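Adenylate cyclase (Hippeastrum hybrid cultivar, PDB 6YP4) hydrolyses triphosphate in a metal-dependent way as its dominant activity, despite its name, and belongs to the CYTH family. Local coordinates at the interface of chains A and B. Sequence-based numbering; all coordinates share one arbitrary frame. Chains: chain A/B, Adenylate cyclase.

The interface of chains A and B. Residues chain A 144, 146, 168-169; chain B 168-169.
B:Thr168 donates a hydrogen bond to A:Glu169 across the two-fold axis of the deposited dimer, and A:Thr168 donates its twin to B:Glu169. In each the threonine hydroxyl gives its hydrogen to the partner carboxylate; the distance from B:Thr168 OG1 to A:Glu169 OE2 is 2.5 Å. The carboxylate accepts through its anti lone pair, turned away from OE1. The two side chains run antiparallel alongside one another. Each hydroxyl lies between its own backbone N and carbonyl carbon (chi1 68°), which turns it toward the incoming carboxylate, while each glutamate chain runs extended beyond CG.

The ends of the two glutamates reach toward each other and pass side by side, with their carboxylate planes 44° apart, so that A:Glu169 CD comes to lie against B:Glu169 CG at 3.7 Å. The OE2 atoms of A:Glu169 and B:Glu169 remain 4.4 Å from each other; if both carboxylates are ionised, their repulsion would be partly offset by the hydroxyl hydrogen bonds.

On the other flank of B:Thr168, its methyl CG2 meets A:Leu146 CD2 at 3.7 Å, roughly perpendicular to the leucine branch. The same methyl also faces the backbone carbonyl of A:Glu144, in the short 3-10 helix 143-145.

Thr168 and Glu169 of each chain sit just before helix 170-183, and chain A adds residues from the turn before strand 147-155. A symmetric pair of waters completes the contact: water 1 links the backbone N of A:Thr168 to the hydroxyl of B:Thr168, water 2 makes the reciprocal link, and the two waters are also paired. The backbone N of B:Thr168 lies 3.0 Å from the oxygen of water 2, with an angle of 161° at the hydrogen.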
# COMPACT_ATOMS: atom_id res chain seq x y z
N GLU A 144 5.06 -2.83 -14.57
CA GLU A 144 5.16 -1.39 -14.32
C GLU A 144 4.82 -1.02 -12.88
O GLU A 144 4.38 0.11 -12.61
CB GLU A 144 4.30 -0.58 -15.29
CG GLU A 144 4.54 -0.97 -16.73
CD GLU A 144 3.78 -0.12 -17.73
OE1 GLU A 144 3.38 -0.66 -18.79
OE2 GLU A 144 3.61 1.09 -17.46
N LEU A 146 2.39 -1.86 -11.18
CA LEU A 146 0.96 -1.90 -10.90
C LEU A 146 0.65 -2.90 -9.80
O LEU A 146 1.23 -3.99 -9.75
CB LEU A 146 0.18 -2.27 -12.17
CG LEU A 146 0.28 -1.29 -13.35
CD1 LEU A 146 -0.22 -1.94 -14.65
CD2 LEU A 146 -0.49 -0.00 -13.03
N THR A 168 -3.82 5.62 -12.55
CA THR A 168 -4.11 6.92 -13.13
C THR A 168 -4.38 6.82 -14.63
O THR A 168 -4.74 7.82 -15.24
CB THR A 168 -2.97 7.91 -12.89
OG1 THR A 168 -1.81 7.50 -13.63
CG2 THR A 168 -2.63 7.97 -11.42
N GLU A 169 -4.21 5.62 -15.22
CA GLU A 169 -4.44 5.40 -16.64
C GLU A 169 -5.48 4.28 -16.84
O GLU A 169 -5.14 3.20 -17.33
CB GLU A 169 -3.15 5.02 -17.38
CG GLU A 169 -1.93 5.88 -17.05
CD GLU A 169 -0.72 5.48 -17.89
OE1 GLU A 169 -0.83 5.48 -19.14
OE2 GLU A 169 0.31 5.12 -17.31
N THR B 168 3.05 5.22 -12.93
CA THR B 168 3.29 4.75 -14.28
C THR B 168 3.48 5.90 -15.26
O THR B 168 3.79 5.65 -16.43
CB THR B 168 2.14 3.86 -14.76
OG1 THR B 168 0.95 4.65 -14.92
CG2 THR B 168 1.87 2.75 -13.78
N GLU B 169 3.31 7.15 -14.80
CA GLU B 169 3.47 8.33 -15.63
C GLU B 169 4.52 9.27 -15.01
O GLU B 169 4.18 10.36 -14.56
CB GLU B 169 2.16 9.09 -15.81
CG GLU B 169 0.94 8.24 -16.13
CD GLU B 169 -0.30 9.09 -16.37
OE1 GLU B 169 -0.26 9.99 -17.24
OE2 GLU B 169 -1.30 8.90 -15.65
O HOH W 1 -1.33 4.06 -12.83
O HOH W 2 0.59 6.45 -11.87